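Local coordinates for uncharacterized protein PF1083 (Pyrococcus furiosus, PDB 3NRN) that binds adenosine monophosphate and is probably an oxidoreductase of the flavin-containing amine oxidase family, its substrate unknown, at residues A[8-13]-A[37-42]; A[16-21]-A[406-411]; A[194-199]-A[204-209]; A[377-382]-A[390-395]. All blocks are in the same frame, centred on the assembly; numbering follows the deposited sequence.

Contact 1. Residues A[8-13]-A[37-42]. With AMP (adenosine monophosphate), chain B.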
# COMPACT_ATOMS: atom_id res chain seq x y z
N ALA A 8 12.41 9.33 -1.34
CA ALA A 8 11.24 10.06 -1.80
C ALA A 8 10.09 9.15 -2.23
O ALA A 8 9.58 9.24 -3.35
CB ALA A 8 11.62 10.98 -2.94
N GLY A 9 9.69 8.26 -1.33
CA GLY A 9 8.57 7.39 -1.63
C GLY A 9 7.32 8.08 -1.10
O GLY A 9 7.39 9.21 -0.61
N LEU A 10 6.18 7.40 -1.20
CA LEU A 10 4.93 7.98 -0.72
C LEU A 10 5.03 8.42 0.75
O LEU A 10 4.71 9.57 1.08
CB LEU A 10 3.79 6.98 -0.88
CG LEU A 10 2.43 7.52 -0.42
CD1 LEU A 10 2.04 8.73 -1.28
CD2 LEU A 10 1.37 6.42 -0.52
N GLY A 11 5.47 7.52 1.62
CA GLY A 11 5.59 7.87 3.02
C GLY A 11 6.49 9.09 3.25
O GLY A 11 6.13 10.01 3.98
N GLY A 12 7.67 9.09 2.62
CA GLY A 12 8.59 10.21 2.79
C GLY A 12 8.01 11.53 2.30
O GLY A 12 8.12 12.55 2.98
N LEU A 13 7.39 11.51 1.12
CA LEU A 13 6.80 12.72 0.54
C LEU A 13 5.59 13.21 1.34
O LEU A 13 5.36 14.42 1.43
CB LEU A 13 6.41 12.45 -0.93
CG LEU A 13 7.62 12.17 -1.83
CD1 LEU A 13 7.16 11.71 -3.21
CD2 LEU A 13 8.49 13.43 -1.92
N GLY A 37 9.11 6.52 -5.81
CA GLY A 37 9.34 5.14 -5.42
C GLY A 37 8.40 4.15 -6.07
O GLY A 37 8.27 4.10 -7.30
N ARG A 38 7.71 3.37 -5.25
CA ARG A 38 6.79 2.37 -5.75
C ARG A 38 5.35 2.86 -5.84
O ARG A 38 4.41 2.06 -5.87
CB ARG A 38 6.87 1.11 -4.90
CG ARG A 38 8.27 0.50 -4.86
CD ARG A 38 8.23 -0.97 -4.47
NE ARG A 38 7.50 -1.18 -3.23
CZ ARG A 38 7.94 -0.79 -2.04
NH1 ARG A 38 9.10 -0.19 -1.93
NH2 ARG A 38 7.20 -1.00 -0.95
N PHE A 39 5.18 4.18 -5.90
CA PHE A 39 3.85 4.75 -6.00
C PHE A 39 3.82 5.86 -7.06
O PHE A 39 3.43 6.99 -6.77
CB PHE A 39 3.40 5.32 -4.65
CG PHE A 39 1.94 5.64 -4.58
CD1 PHE A 39 1.00 4.62 -4.49
CD2 PHE A 39 1.49 6.96 -4.60
CE1 PHE A 39 -0.36 4.90 -4.41
CE2 PHE A 39 0.14 7.26 -4.52
CZ PHE A 39 -0.79 6.22 -4.43
N THR A 40 4.25 5.54 -8.27
CA THR A 40 4.24 6.52 -9.36
C THR A 40 3.95 5.81 -10.69
O THR A 40 3.66 4.61 -10.71
CB THR A 40 5.57 7.30 -9.42
OG1 THR A 40 5.42 8.42 -10.30
CG2 THR A 40 6.70 6.43 -9.93
N ASN A 41 4.02 6.54 -11.80
CA ASN A 41 3.71 5.94 -13.10
C ASN A 41 4.88 5.34 -13.88
O ASN A 41 6.03 5.77 -13.74
CB ASN A 41 2.98 6.95 -13.98
CG ASN A 41 1.59 7.25 -13.48
OD1 ASN A 41 1.24 6.92 -12.34
ND2 ASN A 41 0.78 7.89 -14.31
N LEU A 42 4.55 4.35 -14.69
CA LEU A 42 5.53 3.67 -15.52
C LEU A 42 5.04 3.63 -16.96
O LEU A 42 4.31 2.71 -17.34
CB LEU A 42 5.76 2.24 -15.01
CG LEU A 42 6.71 1.37 -15.85
CD1 LEU A 42 8.15 1.89 -15.74
CD2 LEU A 42 6.63 -0.06 -15.36
P AMP B . 9.38 3.33 -1.55
O1P AMP B . 9.10 3.83 -0.15
O2P AMP B . 10.05 1.96 -1.46
O3P AMP B . 8.26 3.48 -2.50
O5' AMP B . 10.57 4.34 -1.93
C5' AMP B . 11.63 4.56 -0.99
C4' AMP B . 12.55 5.51 -1.74
O4' AMP B . 13.85 5.56 -1.16
C3' AMP B . 12.75 5.16 -3.21
O3' AMP B . 12.38 6.36 -3.91
C2' AMP B . 14.26 4.85 -3.29
O2' AMP B . 14.91 5.18 -4.53
C1' AMP B . 14.78 5.74 -2.17
N9 AMP B . 16.02 5.27 -1.51
C8 AMP B . 16.35 4.00 -1.18
N7 AMP B . 17.53 3.99 -0.51
C5 AMP B . 17.91 5.27 -0.35
C6 AMP B . 19.07 5.93 0.26
N6 AMP B . 20.02 5.15 0.85
N1 AMP B . 19.10 7.28 0.21
C2 AMP B . 18.08 8.01 -0.36
N3 AMP B . 17.01 7.48 -0.99
C4 AMP B . 16.90 6.12 -1.01

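Contact 2. Residues A[16-21]-A[406-411]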
# COMPACT_ATOMS: atom_id res chain seq x y z
N GLY A 16 7.15 14.83 4.44
CA GLY A 16 7.81 16.07 4.04
C GLY A 16 6.81 17.17 3.74
O GLY A 16 7.01 18.33 4.10
N ALA A 17 5.73 16.81 3.07
CA ALA A 17 4.71 17.77 2.73
C ALA A 17 4.01 18.29 3.98
O ALA A 17 3.83 19.50 4.14
CB ALA A 17 3.70 17.14 1.79
N PHE A 18 3.63 17.39 4.88
CA PHE A 18 2.94 17.80 6.10
C PHE A 18 3.78 18.75 6.94
O PHE A 18 3.30 19.78 7.41
CB PHE A 18 2.57 16.58 6.96
CG PHE A 18 1.75 16.92 8.18
CD1 PHE A 18 0.36 16.95 8.11
CD2 PHE A 18 2.36 17.25 9.39
CE1 PHE A 18 -0.41 17.30 9.24
CE2 PHE A 18 1.61 17.61 10.52
CZ PHE A 18 0.21 17.63 10.44
N LEU A 19 5.05 18.39 7.12
CA LEU A 19 5.96 19.19 7.91
C LEU A 19 6.34 20.52 7.25
O LEU A 19 6.50 21.53 7.93
CB LEU A 19 7.22 18.37 8.23
CG LEU A 19 6.97 17.16 9.13
CD1 LEU A 19 8.23 16.32 9.26
CD2 LEU A 19 6.50 17.62 10.52
N ALA A 20 6.49 20.51 5.93
CA ALA A 20 6.83 21.74 5.21
C ALA A 20 5.67 22.72 5.36
O ALA A 20 5.86 23.92 5.57
CB ALA A 20 7.09 21.45 3.75
N ARG A 21 4.45 22.19 5.25
CA ARG A 21 3.26 23.01 5.38
C ARG A 21 3.23 23.66 6.76
O ARG A 21 2.83 24.82 6.90
CB ARG A 21 1.99 22.17 5.21
CG ARG A 21 1.20 22.45 3.94
CD ARG A 21 -0.30 22.38 4.23
NE ARG A 21 -0.62 21.26 5.12
CZ ARG A 21 -1.27 21.38 6.28
NH1 ARG A 21 -1.68 22.57 6.71
NH2 ARG A 21 -1.51 20.31 7.02
N GLY A 406 1.79 16.58 15.08
CA GLY A 406 0.53 16.45 14.36
C GLY A 406 -0.52 15.76 15.21
O GLY A 406 -0.18 14.93 16.06
N SER A 407 -1.79 16.11 15.01
CA SER A 407 -2.87 15.50 15.77
C SER A 407 -4.00 15.10 14.83
O SER A 407 -4.47 15.92 14.03
CB SER A 407 -3.39 16.46 16.84
OG SER A 407 -4.30 15.80 17.71
N PHE A 408 -4.45 13.85 14.94
CA PHE A 408 -5.50 13.34 14.06
C PHE A 408 -6.63 12.65 14.82
O PHE A 408 -6.40 12.01 15.83
CB PHE A 408 -4.88 12.34 13.09
CG PHE A 408 -3.71 12.88 12.35
CD1 PHE A 408 -3.89 13.64 11.20
CD2 PHE A 408 -2.42 12.70 12.85
CE1 PHE A 408 -2.80 14.23 10.56
CE2 PHE A 408 -1.33 13.28 12.21
CZ PHE A 408 -1.52 14.05 11.07
N SER A 409 -7.85 12.78 14.29
CA SER A 409 -9.02 12.15 14.90
C SER A 409 -8.82 10.65 14.94
O SER A 409 -8.25 10.06 14.02
CB SER A 409 -10.27 12.45 14.08
OG SER A 409 -11.30 11.53 14.41
N GLU A 410 -9.32 10.01 15.99
CA GLU A 410 -9.17 8.58 16.09
C GLU A 410 -10.02 7.86 15.04
O GLU A 410 -9.93 6.64 14.88
CB GLU A 410 -9.48 8.10 17.50
CG GLU A 410 -8.45 8.61 18.50
CD GLU A 410 -8.41 7.81 19.78
OE1 GLU A 410 -8.18 6.58 19.72
OE2 GLU A 410 -8.59 8.42 20.86
N TRP A 411 -10.83 8.61 14.31
CA TRP A 411 -11.63 8.04 13.23
C TRP A 411 -10.66 7.55 12.13
O TRP A 411 -10.98 6.63 11.37
CB TRP A 411 -12.58 9.11 12.66
CG TRP A 411 -13.31 8.70 11.42
CD1 TRP A 411 -13.09 9.15 10.15
CD2 TRP A 411 -14.39 7.75 11.32
NE1 TRP A 411 -13.96 8.55 9.26
CE2 TRP A 411 -14.77 7.68 9.96
CE3 TRP A 411 -15.07 6.95 12.25
CZ2 TRP A 411 -15.80 6.85 9.51
CZ3 TRP A 411 -16.10 6.12 11.80
CH2 TRP A 411 -16.45 6.08 10.44

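Contact 3. Residues A[194-199]-A[204-209]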
# COMPACT_ATOMS: atom_id res chain seq x y z
N GLU A 194 1.51 16.25 -6.72
CA GLU A 194 0.94 17.19 -5.76
C GLU A 194 1.80 17.32 -4.50
O GLU A 194 1.98 18.43 -3.98
CB GLU A 194 -0.48 16.77 -5.39
CG GLU A 194 -1.52 17.27 -6.38
CD GLU A 194 -1.63 18.79 -6.39
OE1 GLU A 194 -2.31 19.36 -5.52
OE2 GLU A 194 -1.00 19.43 -7.27
N LEU A 195 2.34 16.21 -4.00
CA LEU A 195 3.18 16.28 -2.80
C LEU A 195 4.47 17.05 -3.10
O LEU A 195 4.96 17.79 -2.26
CB LEU A 195 3.51 14.86 -2.29
CG LEU A 195 2.30 14.04 -1.80
CD1 LEU A 195 2.75 12.66 -1.37
CD2 LEU A 195 1.60 14.76 -0.64
N GLU A 196 5.01 16.85 -4.30
CA GLU A 196 6.22 17.55 -4.72
C GLU A 196 5.96 19.05 -4.79
O GLU A 196 6.79 19.86 -4.35
CB GLU A 196 6.69 17.04 -6.09
CG GLU A 196 7.80 17.88 -6.72
CD GLU A 196 8.34 17.29 -8.02
OE1 GLU A 196 7.53 16.99 -8.92
OE2 GLU A 196 9.57 17.14 -8.15
N ARG A 197 4.81 19.43 -5.34
CA ARG A 197 4.45 20.84 -5.45
C ARG A 197 4.30 21.47 -4.07
O ARG A 197 4.76 22.59 -3.84
CB ARG A 197 3.14 21.00 -6.22
CG ARG A 197 2.52 22.40 -6.12
CD ARG A 197 1.14 22.46 -6.76
NE ARG A 197 0.12 21.80 -5.95
CZ ARG A 197 -0.31 22.23 -4.77
NH1 ARG A 197 0.19 23.35 -4.25
NH2 ARG A 197 -1.25 21.57 -4.10
N ILE A 198 3.65 20.75 -3.16
CA ILE A 198 3.42 21.26 -1.82
C ILE A 198 4.72 21.48 -1.05
O ILE A 198 4.84 22.46 -0.30
CB ILE A 198 2.50 20.31 -1.02
CG1 ILE A 198 1.11 20.30 -1.66
CG2 ILE A 198 2.43 20.75 0.43
CD1 ILE A 198 0.22 19.18 -1.16
N ILE A 199 5.67 20.58 -1.24
CA ILE A 199 6.96 20.70 -0.56
C ILE A 199 7.76 21.88 -1.12
O ILE A 199 8.36 22.65 -0.37
CB ILE A 199 7.80 19.41 -0.75
CG1 ILE A 199 7.11 18.23 -0.08
CG2 ILE A 199 9.20 19.60 -0.15
CD1 ILE A 199 7.81 16.90 -0.30
N GLY A 204 10.57 23.89 0.96
CA GLY A 204 11.31 22.64 1.03
C GLY A 204 12.22 22.35 -0.15
O GLY A 204 12.15 23.02 -1.18
N LYS A 205 13.10 21.37 0.01
CA LYS A 205 14.01 20.98 -1.06
C LYS A 205 13.92 19.49 -1.37
O LYS A 205 13.73 18.67 -0.48
CB LYS A 205 15.46 21.33 -0.70
CG LYS A 205 15.77 22.81 -0.72
CD LYS A 205 17.23 23.05 -0.38
CE LYS A 205 17.56 24.53 -0.37
NZ LYS A 205 18.98 24.76 -0.02
N ILE A 206 14.06 19.15 -2.65
CA ILE A 206 14.02 17.76 -3.09
C ILE A 206 15.25 17.53 -3.97
O ILE A 206 15.33 18.05 -5.08
CB ILE A 206 12.74 17.46 -3.89
CG1 ILE A 206 11.52 17.74 -3.00
CG2 ILE A 206 12.73 16.00 -4.34
CD1 ILE A 206 10.20 17.59 -3.72
N LEU A 207 16.20 16.76 -3.46
CA LEU A 207 17.44 16.49 -4.17
C LEU A 207 17.58 15.05 -4.65
O LEU A 207 17.71 14.12 -3.85
CB LEU A 207 18.62 16.86 -3.27
CG LEU A 207 18.47 18.23 -2.60
CD1 LEU A 207 19.59 18.45 -1.59
CD2 LEU A 207 18.47 19.32 -3.66
N THR A 208 17.54 14.87 -5.97
CA THR A 208 17.67 13.54 -6.56
C THR A 208 19.15 13.18 -6.74
O THR A 208 20.03 14.04 -6.70
CB THR A 208 16.97 13.46 -7.93
OG1 THR A 208 17.41 14.54 -8.75
CG2 THR A 208 15.46 13.52 -7.75
N ARG A 209 19.41 11.89 -6.93
CA ARG A 209 20.76 11.39 -7.09
C ARG A 209 21.58 11.66 -5.83
O ARG A 209 22.78 11.92 -5.90
CB ARG A 209 21.44 12.02 -8.31
CG ARG A 209 20.84 11.58 -9.64
CD ARG A 209 21.77 11.92 -10.81
NE ARG A 209 21.25 11.43 -12.09
CZ ARG A 209 20.25 11.99 -12.76
NH1 ARG A 209 19.64 13.06 -12.28
NH2 ARG A 209 19.84 11.46 -13.91

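Contact 4. Residues A[377-382]-A[390-395]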
# COMPACT_ATOMS: atom_id res chain seq x y z
N VAL A 377 8.88 5.52 8.10
CA VAL A 377 7.54 5.59 7.52
C VAL A 377 7.61 4.83 6.20
O VAL A 377 8.71 4.59 5.69
CB VAL A 377 7.04 7.04 7.26
CG1 VAL A 377 6.98 7.81 8.57
CG2 VAL A 377 7.94 7.75 6.23
N GLY A 378 6.44 4.49 5.65
CA GLY A 378 6.40 3.74 4.41
C GLY A 378 5.94 2.31 4.70
O GLY A 378 5.40 2.04 5.77
N ASP A 379 6.14 1.40 3.75
CA ASP A 379 5.74 0.00 3.92
C ASP A 379 6.37 -0.66 5.14
O ASP A 379 5.94 -1.72 5.57
CB ASP A 379 6.11 -0.82 2.68
CG ASP A 379 4.90 -1.15 1.83
OD1 ASP A 379 3.92 -1.69 2.38
OD2 ASP A 379 4.93 -0.87 0.61
N GLY A 380 7.41 -0.03 5.68
CA GLY A 380 8.07 -0.59 6.85
C GLY A 380 7.33 -0.26 8.13
O GLY A 380 7.72 -0.69 9.21
N TYR A 381 6.26 0.52 8.01
CA TYR A 381 5.48 0.89 9.17
C TYR A 381 4.00 1.09 8.85
O TYR A 381 3.55 2.21 8.61
CB TYR A 381 6.05 2.16 9.82
CG TYR A 381 5.31 2.60 11.07
CD1 TYR A 381 4.84 1.66 12.00
CD2 TYR A 381 5.10 3.96 11.35
CE1 TYR A 381 4.18 2.07 13.17
CE2 TYR A 381 4.45 4.37 12.51
CZ TYR A 381 3.99 3.42 13.42
OH TYR A 381 3.35 3.82 14.57
N ARG A 382 3.25 -0.01 8.83
CA ARG A 382 1.82 0.05 8.58
C ARG A 382 1.16 -0.48 9.85
O ARG A 382 1.23 -1.67 10.14
CB ARG A 382 1.42 -0.80 7.37
CG ARG A 382 1.82 -0.18 6.04
CD ARG A 382 1.31 -0.95 4.84
NE ARG A 382 2.03 -2.20 4.64
CZ ARG A 382 1.77 -3.34 5.28
NH1 ARG A 382 0.78 -3.39 6.16
NH2 ARG A 382 2.50 -4.42 5.03
N ASP A 390 -3.02 3.04 2.44
CA ASP A 390 -3.77 3.69 3.50
C ASP A 390 -2.99 3.35 4.77
O ASP A 390 -2.92 4.15 5.71
CB ASP A 390 -5.21 3.16 3.56
CG ASP A 390 -6.16 3.95 2.67
OD1 ASP A 390 -6.31 5.18 2.88
OD2 ASP A 390 -6.77 3.36 1.76
N GLY A 391 -2.40 2.15 4.80
CA GLY A 391 -1.60 1.74 5.94
C GLY A 391 -0.37 2.62 6.05
O GLY A 391 0.06 2.98 7.15
N ILE A 392 0.19 2.99 4.91
CA ILE A 392 1.36 3.86 4.90
C ILE A 392 0.98 5.21 5.49
O ILE A 392 1.70 5.75 6.35
CB ILE A 392 1.90 4.04 3.46
CG1 ILE A 392 2.54 2.74 2.98
CG2 ILE A 392 2.89 5.21 3.41
CD1 ILE A 392 3.09 2.80 1.57
N ALA A 393 -0.14 5.76 5.04
CA ALA A 393 -0.63 7.06 5.53
C ALA A 393 -0.91 7.00 7.03
O ALA A 393 -0.63 7.96 7.76
CB ALA A 393 -1.89 7.45 4.78
N LEU A 394 -1.46 5.89 7.49
CA LEU A 394 -1.76 5.70 8.91
C LEU A 394 -0.46 5.75 9.71
O LEU A 394 -0.42 6.26 10.82
CB LEU A 394 -2.45 4.35 9.12
CG LEU A 394 -2.82 3.95 10.55
CD1 LEU A 394 -3.82 4.93 11.13
CD2 LEU A 394 -3.39 2.55 10.54
N GLY A 395 0.61 5.20 9.13
CA GLY A 395 1.90 5.20 9.80
C GLY A 395 2.47 6.60 9.89
O GLY A 395 3.11 6.96 10.89
O HOH W 1 4.12 4.68 7.21

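Contact 1. Residues A[8-13]-A[37-42]
Leu-10 lies against Phe-39 beside the AMP pocket, in the dinucleotide-binding fold of the flavin amine oxidase family. Gly-9 and Gly-12 belong to what looks like its GxGxxG turn, and Gly-9 is the N-cap of helix 10-21. CB of Leu-10 sits 4.1 Å from Phe-39 CB. With CG anti to the backbone nitrogen (chi1 -179°), both methyls reach the ring. CD1 meets the CD2 side of the phenyl, 3.8 Å from Phe-39 CD2. CD2 stands over the ring centre, 4.1 Å from the Phe-39 centroid and 9° off the normal, a CH-pi contact. Cut back to an alanine here, the Leu-10 side chain would probably no longer cover this face of the Phe-39 ring, and the ring could shift. Val-389 of helix 388-402 touches both side chains.

Nearer the ligand, the backbones come close, with CA of Gly-9 4.5 Å from CA of Gly-37. A side chain on either glycine would run into the phosphate. The exact placement of the Arg-38 guanidinium against the phosphate is doubtful. The backbone N of Arg-38 donates to AMP O3P at 2.8 Å, nearly straight at 172°.

Contact 2. Residues A[16-21]-A[406-411]
The rings of Phe-18 and Phe-408 meet obliquely, their planes at 51° and their centroids 5.8 Å apart. Phe-408 CZ and Gly-406 CA both approach the Phe-18 ring at a slant, and Phe-18 CE1 approaches the Phe-408 ring in the same way.

The two side chains come from opposite directions and touch at their outer carbons. Phe-18 CE1 is 3.9 Å from Phe-408 CZ. Phe-18 CZ lies close to the same atom and is 4.1 Å from Gly-406 CA. Phe-18 gets there because its CG is anti to the backbone nitrogen (chi1 -175°), which carries the ring out from helix 10-21. Gly-406 has no side chain, and this lets the tail pass close to the ring. A CB there would be tight against Phe-18 CE2. With only a serine in place of Phe-18, Phe-408 and Gly-406 are likely to lose their partner on the helix, and a gap would open beside the tail.

Other helices add to the packing. Leu-400 of helix 388-402 touches both side chains. From helix 64-72, Leu-72 touches Phe-18 and Ile-71 touches Phe-408. Glu-401 accepts a hydrogen bond from the backbone N of Phe-408. Just beyond, the tail makes an ST turn at Ser-409.

The contact is plain apolar packing away from the AMP site. It joins the C-terminal tail to the first helix of the Rossmann-type nucleotide-binding fold.

Contact 3. Residues A[194-199]-A[204-209]
Gly-204 lies against Ile-199, near the end of helix 188-200. Its N donates to Ile-199 O at 2.9 Å. The bond is bent, with an N-H...O angle of 138°. Ile-199 has CG1 beside its backbone nitrogen (chi1 -64°), which places CG2 anti to that nitrogen and turns this methyl to the strand. CG2 lies 3.9 Å from Gly-204 CA. A CB on Gly-204 would clash with that methyl, so the absence of a side chain lets the chain pass close to the helix.

Lys-205 points away from the helix. Its backbone pairs with Ile-26 and Val-28 of the neighbouring strand 25-29.

Ile-206 turns back toward the helix and carries the packing of the strand. Its CG1 is 4.1 Å from Ile-199 CG2. Its CD1 reaches Glu-196 CG at 3.9 Å. The two side chains cross at about a right angle, so the aliphatic part of Glu-196 lies across the tip of Ile-206. Ile-35 touches both. Leu-207 points to the other side, where it touches Ile-27 and Leu-29.

On the helix, Arg-197 grips Glu-194 side-on. NH2 holds OE1 at 2.8 Å and NE holds OE2. Both oxygens lie near the guanidinium plane, but the nitrogens come in from above the carboxylate plane.

The axes of helix 194-199 and strand 205-207 pass 9.1 Å apart, at 124° between their directions. This is a helix followed by a short turn and an edge strand of the parallel sheet of the Rossmann-type fold.

Contact 4. Residues A[377-382]-A[390-395]
Gly-378 to Tyr-381 form a type I beta turn that packs on helix 388-402. It follows strand 374-376, an outer strand of the parallel Rossmann-type sheet. The turn is closed by Tyr-381 N to Gly-378 O at 2.8 Å. CA of Gly-378 comes within 5.1 Å of CA of Ile-392, and CA of Arg-382 within 4.6 Å of CA of Gly-391. The helix offers glycines where the loop presses closest. A CB on Gly-391 would strike Arg-382 CD, and one on Gly-395 would strike Tyr-381 O. Gly-378 has a backbone conformation (phi 109°) that would jam a CB against the preceding carbonyl.

Ile-392 lies against the start of the turn. Its CG1 is 3.8 Å from Gly-378 C and also close to Asp-379 N. Its CG2 meets Gly-378 CA, and CD1 extends toward Asp-379.

Arg-382 lays its CG on the helix backbone, 3.6 Å from Gly-391 C. The chain then bends at chi3 (-73°), which brings NE to Asp-379 OD1 in a salt bridge within the loop. That oxygen lies near the guanidinium plane. The other carboxylate oxygen, OD2, pairs with Arg-38 of the AMP site. Asp-379 is thus shared between two arginines and probably helps to position Arg-38.

The Tyr-381 ring leans obliquely on the helix, with CE2 3.3 Å from Gly-395 O. A water bridges loop and helix, with more acceptors in reach than it has protons. It accepts from Gly-378 N and donates to Tyr-381 O and to Ile-392 O, the latter at 2.8 Å.

Contact 1 forms part of the AMP pocket. Contact 4 adjoins it, contact 3 packs on the same helix, 10-21, and contact 2 lies farther along that helix, away from the ligand. The centres of contacts 1 and 2 are 18 Å apart. Contact 3 meets the helix at both places: Leu-13 CB is 3.7 Å from Leu-195 CD1, and Ala-17 CA is 3.7 Å from Ile-199 CG1. Contact 4 approaches contact 1 through Gly-11, whose CA lies 3.8 Å from Ile-392 CG2. It is also tied to the pocket by the salt bridge from Arg-38 NH2 to Asp-379 OD2, 2.8 Å long. Contacts 3 and 4 do not touch, their centres being 20 Å apart.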